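Local coordinates for protein aminotransferase, class III (Deinococcus radiodurans, PDB 3I4J) that probably transfers amino groups from amino donors to carbonyl acceptors with the help of pyridoxal phosphate, at residues A322-L333 with V346-V355; A335-M343 with L421-L429. The protein carries 1 engineered substitution. All blocks are in the same frame, centred on the assembly; numbering follows the deposited sequence.

Both contacts use helix 318-339: contact 1 its middle turns, contact 2 its C-terminal end and the turn that follows, with centres about 16 Å apart. Along the chain the helix comes first, then the hairpin of strands 343-349 and 352-357, then strand 400-403 and helix 411-428. Segments 322-333 and 335-343 thus precede 346-355 and 421-429, and the two contacts interleave. They touch where Leu-333 packs on Leu-421 and Val-355 on Met-343. Together they join the two helices to the hairpin, which strand 400-403 extends to a three-stranded antiparallel sheet, a layered unit consistent with the small C-terminal domain of fold-type I pyridoxal-phosphate enzymes.

Contact 1. Residues A322-L333 with V346-V355; sequences AKERGAQLLAGL and VRGTGLLLGV
Gly-326 of the helix and Gly-350 of the hairpin turn meet backbone to backbone, their CA atoms 4.5 Å apart. Gly-326 CA makes a CA-H...O contact with Gly-350 O at 3.1 Å, and a beta carbon on Gly-326 would collide with that oxygen. Gly-350 has the positive phi of its type II' turn, Thr-349 to Leu-352. A water ties the two carbonyls, donating to Gly-350 O at 2.8 Å and weakly to Gly-326 O, which already accepts Leu-330 N.

The remaining contacts across the interface are mostly apolar. Leu-351 spans the turn from Ala-322 to Gly-326, CD1 beside Ala-322 and Arg-325 CB, CD2 by Gly-326 CA. Leu-353 splits its methyls: CD1 meets Leu-329 CD2 at 3.8 Å, while CD2 presses on the backbone at Leu-330 N, 3.6 Å away, and also touches Leu-333 CD1. Leu-330 has CG anti to its backbone N (chi1 173°), which carries CD1 onto Val-346 CG2. Val-346 CG2 also lies 3.3 Å from Leu-333 CB, tighter than usual van der Waals contact.

Polar bonds link helix side chains. Bent at chi2 and chi3, Arg-325 turns its guanidinium away from the hairpin: NH1 forms a salt bridge with Glu-324 OE2 at 2.8 Å, and NE donates nearly head-on to Gln-328 OE1 at 2.8 Å (C=O...N angle 172°). A leucine in its place would probably leave the Glu-324 carboxylate without its charge mate and Gln-328 OE1 without this donor.

The helix runs antiparallel to strand 346-349 (176°) and lies over one face of the hairpin. Strand 400-403 extends the sheet beside 352-357, and helix 411-428 flanks the helix, touching Leu-329 and Leu-333.

Contact 2. Residues A335-M343 with L421-L429; sequences ALQARFPQM and LAGALEDVL
Arg-339 and Glu-426 form a salt bridge at the rim of the contact. The 2.5 Å from Arg-339 NH2 to Glu-426 OE1 is unusually short and the modelled distance doubtful; with an N-H...O angle of 128° the hydrogen bond is weak. OE1 sits at the guanidinium edge, near its plane, and the guanidinium and carboxylate planes are 24° apart. The arginine reaches it along a chain extended from CG to NE, and Phe-340 CZ lies against one guanidinium face. The second acidic side chain, Asp-427, is engaged outside the contact by Arg-382.

Several backbone groups near the interface are satisfied within their own segments. Leu-336 O accepts Phe-340 N at 2.8 Å and, weakly, Arg-339 N; Met-343 N reaches Phe-340 O at 3.0 Å, closing a type I turn after the helix. The Gln-342 backbone bonds with Gly-358. Glu-426 N donates to Ala-422 O within its helix, so the Phe-340 ring borders a peptide pair already bonded.

Here the final turns of two nearly parallel helices (axes 20° apart) pack together, with Phe-340 as the central wedge. Leu-425 CB stands 3.7 Å from the Phe-340 ring centroid, a CH-pi contact over the face; Arg-339 CG lies over the opposite face, offset toward the rim. Leu-425 CD1 also touches Met-343 SD at 4.0 Å. Leu-336 CD2 rests on Ala-422 CB at 3.8 Å, while Leu-429 CD1 touches both Phe-340 CD1 and the Gln-342 side chain, 3.6 Å from Gln-342 OE1.

Contact 1. Residues A322-L333 with V346-V355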
loop_
_atom_site.group_PDB
_atom_site.type_symbol
_atom_site.label_atom_id
_atom_site.label_comp_id
_atom_site.label_asym_id
_atom_site.label_seq_id
_atom_site.Cartn_x
_atom_site.Cartn_y
_atom_site.Cartn_z
ATOM N N ALA C 322 22.527 2.154 -16.488
ATOM C CA ALA C 322 21.532 1.250 -17.047
ATOM C C ALA C 322 21.718 1.113 -18.556
ATOM O O ALA C 322 21.498 0.043 -19.123
ATOM C CB ALA C 322 20.124 1.760 -16.733
ATOM N N LYS C 323 22.125 2.202 -19.203
ATOM C CA LYS C 323 22.349 2.185 -20.645
ATOM C C LYS C 323 23.519 1.270 -20.996
ATOM O O LYS C 323 23.404 0.393 -21.853
ATOM C CB LYS C 323 22.650 3.601 -21.152
ATOM C CG LYS C 323 21.523 4.598 -20.939
ATOM C CD LYS C 323 21.909 5.993 -21.421
ATOM C CE LYS C 323 22.131 6.026 -22.926
ATOM N NZ LYS C 323 20.899 5.646 -23.681
ATOM N N GLU C 324 24.642 1.483 -20.319
ATOM C CA GLU C 324 25.857 0.708 -20.554
ATOM C C GLU C 324 25.705 -0.770 -20.183
ATOM O O GLU C 324 25.989 -1.658 -20.988
ATOM C CB GLU C 324 27.015 1.331 -19.768
ATOM C CG GLU C 324 28.378 0.723 -20.047
ATOM C CD GLU C 324 29.498 1.480 -19.359
ATOM O OE1 GLU C 324 29.586 2.710 -19.560
ATOM O OE2 GLU C 324 30.292 0.852 -18.622
ATOM N N ARG C 325 25.254 -1.032 -18.963
ATOM C CA ARG C 325 25.074 -2.402 -18.499
ATOM C C ARG C 325 23.949 -3.101 -19.262
ATOM O O ARG C 325 24.005 -4.313 -19.497
ATOM C CB ARG C 325 24.783 -2.399 -16.997
ATOM C CG ARG C 325 25.911 -1.822 -16.145
ATOM C CD ARG C 325 27.059 -2.813 -15.985
ATOM N NE ARG C 325 27.822 -3.012 -17.215
ATOM C CZ ARG C 325 28.687 -2.131 -17.709
ATOM N NH1 ARG C 325 28.903 -0.985 -17.077
ATOM N NH2 ARG C 325 29.337 -2.398 -18.834
ATOM N N GLY C 326 22.929 -2.334 -19.646
ATOM C CA GLY C 326 21.814 -2.893 -20.393
ATOM C C GLY C 326 22.280 -3.372 -21.756
ATOM O O GLY C 326 21.882 -4.440 -22.225
ATOM N N ALA C 327 23.134 -2.576 -22.395
ATOM C CA ALA C 327 23.672 -2.936 -23.704
ATOM C C ALA C 327 24.507 -4.211 -23.581
ATOM O O ALA C 327 24.400 -5.125 -24.406
ATOM C CB ALA C 327 24.531 -1.790 -24.252
ATOM N N GLN C 328 25.329 -4.274 -22.541
ATOM C CA GLN C 328 26.173 -5.441 -22.305
ATOM C C GLN C 328 25.337 -6.698 -22.084
ATOM O O GLN C 328 25.602 -7.743 -22.672
ATOM C CB GLN C 328 27.072 -5.215 -21.083
ATOM C CG GLN C 328 27.878 -6.447 -20.691
ATOM C CD GLN C 328 28.595 -6.290 -19.367
ATOM O OE1 GLN C 328 28.341 -5.348 -18.615
ATOM N NE2 GLN C 328 29.486 -7.226 -19.066
ATOM N N LEU C 329 24.323 -6.598 -21.230
ATOM C CA LEU C 329 23.483 -7.755 -20.949
ATOM C C LEU C 329 22.706 -8.195 -22.191
ATOM O O LEU C 329 22.608 -9.388 -22.471
ATOM C CB LEU C 329 22.533 -7.442 -19.785
ATOM C CG LEU C 329 21.671 -8.570 -19.199
ATOM C CD1 LEU C 329 22.488 -9.845 -19.030
ATOM C CD2 LEU C 329 21.116 -8.110 -17.851
ATOM N N LEU C 330 22.171 -7.241 -22.946
ATOM C CA LEU C 330 21.426 -7.577 -24.157
ATOM C C LEU C 330 22.332 -8.315 -25.143
ATOM O O LEU C 330 21.925 -9.304 -25.749
ATOM C CB LEU C 330 20.871 -6.311 -24.825
ATOM C CG LEU C 330 20.204 -6.527 -26.191
ATOM C CD1 LEU C 330 19.064 -7.535 -26.065
ATOM C CD2 LEU C 330 19.687 -5.193 -26.725
ATOM N N ALA C 331 23.564 -7.831 -25.295
ATOM C CA ALA C 331 24.519 -8.453 -26.208
ATOM C C ALA C 331 24.783 -9.885 -25.759
ATOM O O ALA C 331 24.927 -10.789 -26.583
ATOM C CB ALA C 331 25.821 -7.654 -26.229
ATOM N N GLY C 332 24.840 -10.083 -24.444
ATOM C CA GLY C 332 25.078 -11.407 -23.903
ATOM C C GLY C 332 23.938 -12.366 -24.185
ATOM O O GLY C 332 24.164 -13.537 -24.503
ATOM N N LEU C 333 22.708 -11.878 -24.068
ATOM C CA LEU C 333 21.539 -12.711 -24.331
ATOM C C LEU C 333 21.483 -13.070 -25.815
ATOM O O LEU C 333 21.100 -14.183 -26.183
ATOM C CB LEU C 333 20.260 -11.976 -23.926
ATOM C CG LEU C 333 20.104 -11.607 -22.444
ATOM C CD1 LEU C 333 18.853 -10.750 -22.265
ATOM C CD2 LEU C 333 20.020 -12.875 -21.597
ATOM N N VAL C 346 14.937 -12.087 -28.207
ATOM C CA VAL C 346 15.615 -11.426 -27.101
ATOM C C VAL C 346 15.408 -9.929 -27.287
ATOM O O VAL C 346 15.584 -9.404 -28.388
ATOM C CB VAL C 346 17.126 -11.750 -27.086
ATOM C CG1 VAL C 346 17.760 -11.359 -28.409
ATOM C CG2 VAL C 346 17.804 -11.012 -25.941
ATOM N N ARG C 347 15.032 -9.245 -26.211
ATOM C CA ARG C 347 14.769 -7.814 -26.274
ATOM C C ARG C 347 15.269 -7.089 -25.040
ATOM O O ARG C 347 15.382 -7.677 -23.968
ATOM C CB ARG C 347 13.262 -7.572 -26.400
ATOM C CG ARG C 347 12.620 -8.285 -27.566
ATOM C CD ARG C 347 11.125 -8.034 -27.643
ATOM N NE ARG C 347 10.400 -8.515 -26.471
ATOM C CZ ARG C 347 9.180 -9.044 -26.519
ATOM N NH1 ARG C 347 8.555 -9.167 -27.681
ATOM N NH2 ARG C 347 8.579 -9.440 -25.405
ATOM N N GLY C 348 15.551 -5.801 -25.192
ATOM C CA GLY C 348 16.007 -5.024 -24.059
ATOM C C GLY C 348 16.069 -3.531 -24.300
ATOM O O GLY C 348 16.430 -3.076 -25.387
ATOM N N THR C 349 15.679 -2.769 -23.285
ATOM C CA THR C 349 15.730 -1.313 -23.328
ATOM C C THR C 349 16.330 -0.977 -21.967
ATOM O O THR C 349 15.668 -1.132 -20.945
ATOM C CB THR C 349 14.319 -0.674 -23.447
ATOM O OG1 THR C 349 13.677 -1.130 -24.644
ATOM C CG2 THR C 349 14.435 0.835 -23.524
ATOM N N GLY C 350 17.584 -0.536 -21.950
ATOM C CA GLY C 350 18.229 -0.253 -20.680
ATOM C C GLY C 350 18.344 -1.580 -19.941
ATOM O O GLY C 350 18.694 -2.593 -20.545
ATOM N N LEU C 351 18.035 -1.598 -18.646
ATOM C CA LEU C 351 18.117 -2.837 -17.886
ATOM C C LEU C 351 16.776 -3.531 -17.659
ATOM O O LEU C 351 16.528 -4.121 -16.605
ATOM C CB LEU C 351 18.845 -2.613 -16.554
ATOM C CG LEU C 351 20.378 -2.682 -16.660
ATOM C CD1 LEU C 351 21.027 -2.263 -15.342
ATOM C CD2 LEU C 351 20.796 -4.103 -17.037
ATOM N N LEU C 352 15.904 -3.430 -18.657
ATOM C CA LEU C 352 14.617 -4.113 -18.642
ATOM C C LEU C 352 14.731 -4.984 -19.891
ATOM O O LEU C 352 14.682 -4.482 -21.014
ATOM C CB LEU C 352 13.455 -3.124 -18.770
ATOM C CG LEU C 352 12.068 -3.763 -18.896
ATOM C CD1 LEU C 352 11.896 -4.817 -17.822
ATOM C CD2 LEU C 352 10.987 -2.696 -18.777
ATOM N N LEU C 353 14.917 -6.285 -19.699
ATOM C CA LEU C 353 15.090 -7.184 -20.834
ATOM C C LEU C 353 14.133 -8.360 -20.798
ATOM O O LEU C 353 13.578 -8.690 -19.752
ATOM C CB LEU C 353 16.531 -7.703 -20.876
ATOM C CG LEU C 353 17.646 -6.652 -20.870
ATOM C CD1 LEU C 353 18.111 -6.390 -19.436
ATOM C CD2 LEU C 353 18.807 -7.140 -21.721
ATOM N N GLY C 354 13.952 -8.998 -21.951
ATOM C CA GLY C 354 13.056 -10.134 -22.019
ATOM C C GLY C 354 13.549 -11.208 -22.962
ATOM O O GLY C 354 14.237 -10.926 -23.946
ATOM N N VAL C 355 13.202 -12.449 -22.643
ATOM C CA VAL C 355 13.576 -13.598 -23.455
ATOM C C VAL C 355 12.313 -14.405 -23.699
ATOM O O VAL C 355 11.638 -14.814 -22.753
ATOM C CB VAL C 355 14.612 -14.496 -22.724
ATOM C CG1 VAL C 355 14.919 -15.735 -23.563
ATOM C CG2 VAL C 355 15.885 -13.713 -22.464
HETATM O O HOH W 1 19.160 -3.702 -23.117
#

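Contact 2. Residues A335-M343 with L421-L429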
loop_
_atom_site.group_PDB
_atom_site.type_symbol
_atom_site.label_atom_id
_atom_site.label_comp_id
_atom_site.label_asym_id
_atom_site.label_seq_id
_atom_site.Cartn_x
_atom_site.Cartn_y
_atom_site.Cartn_z
ATOM N N ALA C 335 24.039 -13.359 -27.723
ATOM C CA ALA C 335 25.124 -14.307 -27.948
ATOM C C ALA C 335 24.701 -15.720 -27.544
ATOM O O ALA C 335 25.132 -16.704 -28.149
ATOM C CB ALA C 335 26.357 -13.882 -27.162
ATOM N N LEU C 336 23.849 -15.818 -26.527
ATOM C CA LEU C 336 23.376 -17.117 -26.055
ATOM C C LEU C 336 22.415 -17.810 -27.022
ATOM O O LEU C 336 22.269 -19.030 -26.979
ATOM C CB LEU C 336 22.700 -16.975 -24.686
ATOM C CG LEU C 336 23.614 -16.792 -23.471
ATOM C CD1 LEU C 336 22.779 -16.480 -22.237
ATOM C CD2 LEU C 336 24.439 -18.054 -23.258
ATOM N N GLN C 337 21.763 -17.043 -27.892
ATOM C CA GLN C 337 20.813 -17.628 -28.841
ATOM C C GLN C 337 21.443 -18.660 -29.772
ATOM O O GLN C 337 20.781 -19.610 -30.190
ATOM C CB GLN C 337 20.154 -16.545 -29.699
ATOM C CG GLN C 337 19.313 -15.541 -28.943
ATOM C CD GLN C 337 18.505 -14.665 -29.884
ATOM O OE1 GLN C 337 17.430 -15.051 -30.347
ATOM N NE2 GLN C 337 19.032 -13.489 -30.188
ATOM N N ALA C 338 22.713 -18.465 -30.109
ATOM C CA ALA C 338 23.419 -19.385 -30.993
ATOM C C ALA C 338 23.460 -20.774 -30.375
ATOM O O ALA C 338 23.267 -21.783 -31.055
ATOM C CB ALA C 338 24.837 -18.883 -31.237
ATOM N N ARG C 339 23.714 -20.809 -29.074
ATOM C CA ARG C 339 23.795 -22.050 -28.323
ATOM C C ARG C 339 22.399 -22.555 -27.970
ATOM O O ARG C 339 22.152 -23.765 -27.922
ATOM C CB ARG C 339 24.622 -21.792 -27.060
ATOM C CG ARG C 339 24.777 -22.943 -26.086
ATOM C CD ARG C 339 25.894 -22.582 -25.111
ATOM N NE ARG C 339 25.835 -23.284 -23.832
ATOM C CZ ARG C 339 25.847 -24.604 -23.689
ATOM N NH1 ARG C 339 25.911 -25.398 -24.752
ATOM N NH2 ARG C 339 25.816 -25.128 -22.470
ATOM N N PHE C 340 21.481 -21.622 -27.739
ATOM C CA PHE C 340 20.114 -21.976 -27.376
ATOM C C PHE C 340 19.089 -21.329 -28.295
ATOM O O PHE C 340 18.462 -20.328 -27.940
ATOM C CB PHE C 340 19.847 -21.569 -25.928
ATOM C CG PHE C 340 20.768 -22.226 -24.946
ATOM C CD1 PHE C 340 20.622 -23.574 -24.631
ATOM C CD2 PHE C 340 21.817 -21.514 -24.375
ATOM C CE1 PHE C 340 21.511 -24.204 -23.764
ATOM C CE2 PHE C 340 22.714 -22.136 -23.506
ATOM C CZ PHE C 340 22.558 -23.482 -23.202
ATOM N N PRO C 341 18.903 -21.899 -29.495
ATOM C CA PRO C 341 17.937 -21.351 -30.450
ATOM C C PRO C 341 16.484 -21.439 -29.984
ATOM O O PRO C 341 15.579 -20.992 -30.686
ATOM C CB PRO C 341 18.217 -22.148 -31.730
ATOM C CG PRO C 341 18.764 -23.450 -31.221
ATOM C CD PRO C 341 19.665 -23.010 -30.092
ATOM N N GLN C 342 16.258 -22.028 -28.811
ATOM C CA GLN C 342 14.905 -22.105 -28.269
ATOM C C GLN C 342 14.538 -20.699 -27.805
ATOM O O GLN C 342 13.380 -20.411 -27.498
ATOM C CB GLN C 342 14.822 -23.079 -27.089
ATOM C CG GLN C 342 15.048 -24.534 -27.465
ATOM C CD GLN C 342 16.508 -24.937 -27.412
ATOM O OE1 GLN C 342 17.402 -24.095 -27.474
ATOM N NE2 GLN C 342 16.756 -26.237 -27.311
ATOM N N MET C 343 15.545 -19.833 -27.744
ATOM C CA MET C 343 15.336 -18.439 -27.365
ATOM C C MET C 343 14.767 -17.788 -28.634
ATOM O O MET C 343 15.516 -17.302 -29.485
ATOM C CB MET C 343 16.674 -17.791 -26.964
ATOM C CG MET C 343 17.326 -18.390 -25.701
ATOM S SD MET C 343 18.976 -17.725 -25.290
ATOM C CE MET C 343 18.520 -16.210 -24.393
ATOM N N LEU C 421 22.713 -17.911 -16.112
ATOM C CA LEU C 421 21.577 -18.126 -16.992
ATOM C C LEU C 421 21.891 -19.228 -18.001
ATOM O O LEU C 421 21.047 -20.075 -18.285
ATOM C CB LEU C 421 21.222 -16.833 -17.732
ATOM C CG LEU C 421 19.952 -16.907 -18.575
ATOM C CD1 LEU C 421 18.753 -17.105 -17.661
ATOM C CD2 LEU C 421 19.790 -15.627 -19.388
ATOM N N ALA C 422 23.110 -19.209 -18.534
ATOM C CA ALA C 422 23.536 -20.213 -19.504
ATOM C C ALA C 422 23.457 -21.596 -18.864
ATOM O O ALA C 422 23.078 -22.571 -19.511
ATOM C CB ALA C 422 24.957 -19.922 -19.970
ATOM N N GLY C 423 23.806 -21.674 -17.584
ATOM C CA GLY C 423 23.747 -22.944 -16.885
ATOM C C GLY C 423 22.322 -23.445 -16.753
ATOM O O GLY C 423 22.054 -24.635 -16.931
ATOM N N ALA C 424 21.405 -22.533 -16.434
ATOM C CA ALA C 424 19.995 -22.873 -16.284
ATOM C C ALA C 424 19.432 -23.356 -17.616
ATOM O O ALA C 424 18.693 -24.342 -17.671
ATOM C CB ALA C 424 19.208 -21.655 -15.794
ATOM N N LEU C 425 19.777 -22.651 -18.688
ATOM C CA LEU C 425 19.311 -23.023 -20.020
ATOM C C LEU C 425 19.856 -24.402 -20.379
ATOM O O LEU C 425 19.165 -25.209 -21.000
ATOM C CB LEU C 425 19.770 -21.987 -21.051
ATOM C CG LEU C 425 19.096 -20.614 -20.968
ATOM C CD1 LEU C 425 19.800 -19.624 -21.889
ATOM C CD2 LEU C 425 17.629 -20.748 -21.344
ATOM N N GLU C 426 21.097 -24.665 -19.980
ATOM C CA GLU C 426 21.729 -25.952 -20.244
ATOM C C GLU C 426 21.005 -27.070 -19.491
ATOM O O GLU C 426 20.754 -28.139 -20.046
ATOM C CB GLU C 426 23.202 -25.908 -19.822
ATOM C CG GLU C 426 23.918 -27.259 -19.831
ATOM C CD GLU C 426 23.981 -27.888 -21.208
ATOM O OE1 GLU C 426 24.450 -27.217 -22.151
ATOM O OE2 GLU C 426 23.568 -29.060 -21.350
ATOM N N ASP C 427 20.668 -26.817 -18.229
ATOM C CA ASP C 427 19.978 -27.815 -17.415
ATOM C C ASP C 427 18.631 -28.212 -18.015
ATOM O O ASP C 427 18.310 -29.397 -18.118
ATOM C CB ASP C 427 19.745 -27.293 -15.989
ATOM C CG ASP C 427 21.027 -26.872 -15.295
ATOM O OD1 ASP C 427 22.056 -27.556 -15.464
ATOM O OD2 ASP C 427 20.998 -25.859 -14.560
ATOM N N VAL C 428 17.846 -27.217 -18.413
ATOM C CA VAL C 428 16.523 -27.462 -18.976
ATOM C C VAL C 428 16.536 -27.865 -20.447
ATOM O O VAL C 428 15.861 -28.816 -20.840
ATOM C CB VAL C 428 15.622 -26.217 -18.816
ATOM C CG1 VAL C 428 14.238 -26.495 -19.379
ATOM C CG2 VAL C 428 15.531 -25.830 -17.350
ATOM N N LEU C 429 17.302 -27.141 -21.255
ATOM C CA LEU C 429 17.375 -27.419 -22.685
ATOM C C LEU C 429 18.483 -28.405 -23.037
ATOM O O LEU C 429 19.249 -28.792 -22.132
ATOM C CB LEU C 429 17.585 -26.111 -23.454
ATOM C CG LEU C 429 16.562 -25.001 -23.191
ATOM C CD1 LEU C 429 17.010 -23.719 -23.873
ATOM C CD2 LEU C 429 15.194 -25.434 -23.691
#